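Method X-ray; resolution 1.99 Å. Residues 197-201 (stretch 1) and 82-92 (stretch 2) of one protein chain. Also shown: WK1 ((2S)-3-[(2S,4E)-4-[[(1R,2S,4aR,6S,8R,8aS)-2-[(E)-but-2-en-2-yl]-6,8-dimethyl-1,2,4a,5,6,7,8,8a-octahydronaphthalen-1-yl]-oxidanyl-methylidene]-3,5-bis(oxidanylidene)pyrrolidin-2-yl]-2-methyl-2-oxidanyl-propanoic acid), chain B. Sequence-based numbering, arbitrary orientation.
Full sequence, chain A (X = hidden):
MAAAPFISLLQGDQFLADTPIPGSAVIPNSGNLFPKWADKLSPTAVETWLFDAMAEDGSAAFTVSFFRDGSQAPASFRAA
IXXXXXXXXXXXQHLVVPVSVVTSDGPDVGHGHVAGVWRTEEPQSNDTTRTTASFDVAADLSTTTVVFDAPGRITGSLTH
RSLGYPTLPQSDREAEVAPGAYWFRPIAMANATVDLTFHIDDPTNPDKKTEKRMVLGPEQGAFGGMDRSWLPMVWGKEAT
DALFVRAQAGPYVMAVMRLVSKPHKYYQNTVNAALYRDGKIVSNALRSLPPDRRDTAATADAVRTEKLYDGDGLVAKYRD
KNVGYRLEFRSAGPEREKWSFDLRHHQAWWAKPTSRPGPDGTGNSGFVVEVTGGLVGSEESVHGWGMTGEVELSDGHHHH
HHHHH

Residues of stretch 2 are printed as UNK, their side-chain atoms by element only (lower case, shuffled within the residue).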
# COMPACT_ATOMS: atom_id res chain seq x y z
N THR A 197 -5.73 16.34 12.74
CA THR A 197 -7.04 16.91 13.00
C THR A 197 -7.83 16.87 11.71
O THR A 197 -7.37 17.38 10.68
CB THR A 197 -6.94 18.35 13.53
OG1 THR A 197 -6.12 18.34 14.70
CG2 THR A 197 -8.31 18.88 13.89
N PHE A 198 -9.01 16.25 11.77
CA PHE A 198 -9.90 16.09 10.62
C PHE A 198 -11.16 16.90 10.85
O PHE A 198 -11.71 16.92 11.95
CB PHE A 198 -10.31 14.62 10.43
CG PHE A 198 -9.17 13.68 10.19
CD1 PHE A 198 -8.40 13.23 11.25
CD2 PHE A 198 -8.91 13.18 8.92
CE1 PHE A 198 -7.36 12.33 11.04
CE2 PHE A 198 -7.88 12.30 8.71
CZ PHE A 198 -7.10 11.87 9.77
N HIS A 199 -11.63 17.56 9.80
CA HIS A 199 -12.88 18.29 9.86
C HIS A 199 -13.98 17.39 9.33
O HIS A 199 -13.92 16.93 8.19
CB HIS A 199 -12.76 19.62 9.10
CG HIS A 199 -11.68 20.51 9.65
ND1 HIS A 199 -10.33 20.24 9.50
CD2 HIS A 199 -11.75 21.65 10.38
CE1 HIS A 199 -9.62 21.18 10.10
NE2 HIS A 199 -10.46 22.05 10.64
N ILE A 200 -14.96 17.10 10.18
CA ILE A 200 -16.08 16.20 9.81
C ILE A 200 -17.28 17.06 9.42
O ILE A 200 -17.67 17.92 10.21
CB ILE A 200 -16.43 15.30 11.02
CG1 ILE A 200 -15.18 14.80 11.75
CG2 ILE A 200 -17.36 14.17 10.61
CD1 ILE A 200 -14.44 13.70 11.04
N ASP A 201 -17.85 16.81 8.24
CA ASP A 201 -19.04 17.57 7.79
C ASP A 201 -20.22 17.29 8.74
O ASP A 201 -20.72 16.17 8.71
CB ASP A 201 -19.37 17.27 6.33
CG ASP A 201 -18.35 17.84 5.36
OD1 ASP A 201 -17.23 18.16 5.80
OD2 ASP A 201 -18.69 17.97 4.17
N UNK A 82 -7.31 8.16 3.70
CA UNK A 82 -8.36 7.42 4.38
C UNK A 82 -8.01 7.32 5.86
O UNK A 82 -6.86 7.05 6.21
c UNK A 82 -9.12 6.08 2.40
o UNK A 82 -10.32 6.18 2.23
c UNK A 82 -8.54 6.03 3.79
n UNK A 82 -8.25 6.04 1.38
N UNK A 83 -9.01 7.48 6.71
CA UNK A 83 -8.80 7.43 8.15
C UNK A 83 -9.98 6.73 8.80
O UNK A 83 -11.12 6.88 8.34
c UNK A 83 -8.65 8.85 8.73
N UNK A 84 -9.70 5.95 9.84
CA UNK A 84 -10.73 5.20 10.55
C UNK A 84 -10.50 5.30 12.04
O UNK A 84 -9.35 5.31 12.50
c UNK A 84 -10.73 3.72 10.12
N UNK A 85 -11.59 5.37 12.80
CA UNK A 85 -11.55 5.37 14.26
C UNK A 85 -12.38 4.20 14.77
O UNK A 85 -13.40 3.85 14.17
c UNK A 85 -12.14 6.65 14.86
c UNK A 85 -11.46 9.54 11.25
c UNK A 85 -10.64 10.64 11.58
c UNK A 85 -11.26 8.70 13.48
c UNK A 85 -10.62 8.57 15.64
c UNK A 85 -10.45 9.82 13.79
c UNK A 85 -11.77 8.58 12.19
n UNK A 85 -10.06 9.70 15.10
c UNK A 85 -10.13 10.79 12.85
c UNK A 85 -11.36 7.91 14.68
N UNK A 86 -11.97 3.63 15.90
CA UNK A 86 -12.68 2.48 16.45
C UNK A 86 -14.14 2.78 16.74
O UNK A 86 -14.96 1.85 16.80
c UNK A 86 -11.99 2.00 17.74
o UNK A 86 -11.90 3.05 18.68
N UNK A 87 -14.50 4.05 16.94
CA UNK A 87 -15.90 4.37 17.22
C UNK A 87 -16.79 4.33 15.98
O UNK A 87 -17.99 4.61 16.10
c UNK A 87 -16.02 5.74 17.91
c UNK A 87 -15.72 6.92 16.99
o UNK A 87 -15.42 6.75 15.79
o UNK A 87 -15.80 8.07 17.48
N UNK A 88 -16.24 3.97 14.82
CA UNK A 88 -17.00 3.88 13.59
C UNK A 88 -16.76 5.01 12.62
O UNK A 88 -17.08 4.87 11.43
N UNK A 89 -16.19 6.12 13.08
CA UNK A 89 -15.93 7.23 12.18
C UNK A 89 -14.93 6.82 11.10
O UNK A 89 -13.92 6.18 11.39
c UNK A 89 -15.42 9.65 12.01
o UNK A 89 -16.20 8.70 14.07
c UNK A 89 -15.39 8.44 12.92
N UNK A 90 -15.23 7.18 9.86
CA UNK A 90 -14.28 7.05 8.78
C UNK A 90 -14.24 8.38 8.04
O UNK A 90 -15.21 9.14 8.04
c UNK A 90 -15.96 6.13 7.16
c UNK A 90 -14.62 5.88 7.82
c UNK A 90 -14.61 4.55 8.59
N UNK A 91 -13.10 8.65 7.42
CA UNK A 91 -12.87 9.92 6.76
C UNK A 91 -12.03 9.64 5.53
O UNK A 91 -10.92 9.10 5.64
c UNK A 91 -10.55 15.07 5.42
c UNK A 91 -9.48 14.52 4.78
c UNK A 91 -11.33 14.23 6.22
c UNK A 91 -9.18 13.15 4.90
c UNK A 91 -12.05 12.30 7.23
c UNK A 91 -12.15 10.89 7.70
c UNK A 91 -11.06 12.85 6.36
c UNK A 91 -12.87 13.34 7.58
n UNK A 91 -12.45 14.50 6.97
c UNK A 91 -9.96 12.31 5.68
N UNK A 92 -12.55 10.01 4.37
CA UNK A 92 -11.90 9.73 3.10
C UNK A 92 -12.04 10.96 2.23
O UNK A 92 -13.16 11.39 1.94
c UNK A 92 -12.52 8.51 2.40
o UNK A 92 -12.35 7.33 3.18
O WK1 B . -9.79 6.90 -3.23
C17 WK1 B . -9.19 6.36 -2.34
O1 WK1 B . -9.06 6.86 -1.26
C19 WK1 B . -8.58 5.04 -2.55
O2 WK1 B . -8.90 4.49 -3.79
C18 WK1 B . -9.12 4.09 -1.53
C20 WK1 B . -7.10 5.32 -2.47
C22 WK1 B . -6.33 4.07 -2.27
N WK1 B . -4.91 4.18 -2.00
C21 WK1 B . -4.25 3.31 -2.75
O5 WK1 B . -2.94 3.17 -2.68
C23 WK1 B . -6.37 3.09 -3.33
O4 WK1 B . -7.45 2.65 -3.94
C24 WK1 B . -5.10 2.54 -3.67
C16 WK1 B . -4.81 1.51 -4.66
O3 WK1 B . -5.80 1.02 -5.30
C9 WK1 B . -3.45 0.96 -4.80
C8 WK1 B . -3.47 -0.11 -3.67
C12 WK1 B . -4.15 0.21 -2.36
C13 WK1 B . -3.49 0.66 -1.31
C90 WK1 B . -4.19 0.97 -0.03
C14 WK1 B . -5.61 0.02 -2.22
C7 WK1 B . -4.08 -1.39 -4.14
C6 WK1 B . -3.64 -1.95 -5.23
C3 WK1 B . -2.75 -1.12 -6.10
C4 WK1 B . -3.15 0.34 -6.15
C5 WK1 B . -2.00 1.08 -6.81
C11 WK1 B . -2.40 2.50 -7.07
C2 WK1 B . -2.43 -1.68 -7.46
C1 WK1 B . -1.16 -1.01 -7.88
C10 WK1 B . -0.53 -1.56 -9.11
C WK1 B . -1.47 0.44 -8.07

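Position 82 carries two carbons, the second bonded to one oxygen and one nitrogen, and it points away from stretch 1. The nitrogen marks an amide rather than an acid, and its surroundings agree: it lies 2.9 Å from WK1 O1 and donates to that carboxyl oxygen, while the oxygen accepts a hydrogen bond from position 92. This is N82, serving the ligand rather than the contact.

Position 83 has a single carbon, CB, directed at stretch 1 and 3.5 Å from CE2 of F198. One carbon and nothing more makes it A83, close enough to pack against the phenyl ring.

Position 84 also has one carbon, out of reach of stretch 1: A84.

Position 85 has one carbon followed by fused five- and six-membered rings of eight carbons and one nitrogen, the indole of tryptophan. In W85, CZ2 comes within 3.4 Å of F198 CD1, and the indole turns its edge to the phenyl face, with planes at 81°.

Position 86 bears one carbon and one oxygen, far from stretch 1, and is S86. Position 87 has two carbons, the second carrying two oxygens. One oxygen accepts from the backbone N of position 89, at 2.9 Å, and also from that residue's side chain, as suits the carboxylate of D87.

Position 88 has no side-chain atoms. Its phi of 106° and psi of -17° would jam a CB against the preceding carbonyl oxygen, so G88 closes the type I turn that begins at W85, with G88 N 2.9 Å from W85 O.

Position 89 has a carbon bearing one oxygen and one carbon. The oxygen donates to D87 OD1 at 2.7 Å, identifying T89 OG1; the methyl, CG2, lies 4.3 Å from I200 CD1.

Position 90 is a carbon branching to two carbons, pointing away: V90.

Position 91 again shows a carbon and an indole, now with one face met by the edge of the F198 ring. In W91, the nitrogen NE1 donates to the backbone O of H199 at 3.1 Å, with an angle of 152°, while CD1 is 3.8 Å from I200 CD1.

Position 92 has one carbon and one oxygen, pointing away from stretch 1; the oxygen donates to N82 OD1 at 2.5 Å, as S92 OG.

The rule to read here is that a hairpin offers its inward side chains to a strand crossing at 91° to strand 90-92. A83 N and W91 O, 2.7 Å apart, help hold the hairpin's strands together, setting A83 beside W91. F198 is the hub: it receives the edge of W85 on its face and presents its own edge to the face of W91, planes at 67°, while its CB sits 4.1 Å from the centroid of the W91 five-membered ring. Most of the contacts are apolar packing; the single hydrogen bond across the stretches, from W91 NE1 to H199 O, ties the same indole to the strand backbone.

Stretch 2, residues 82-92: NAAWSDGTVWS
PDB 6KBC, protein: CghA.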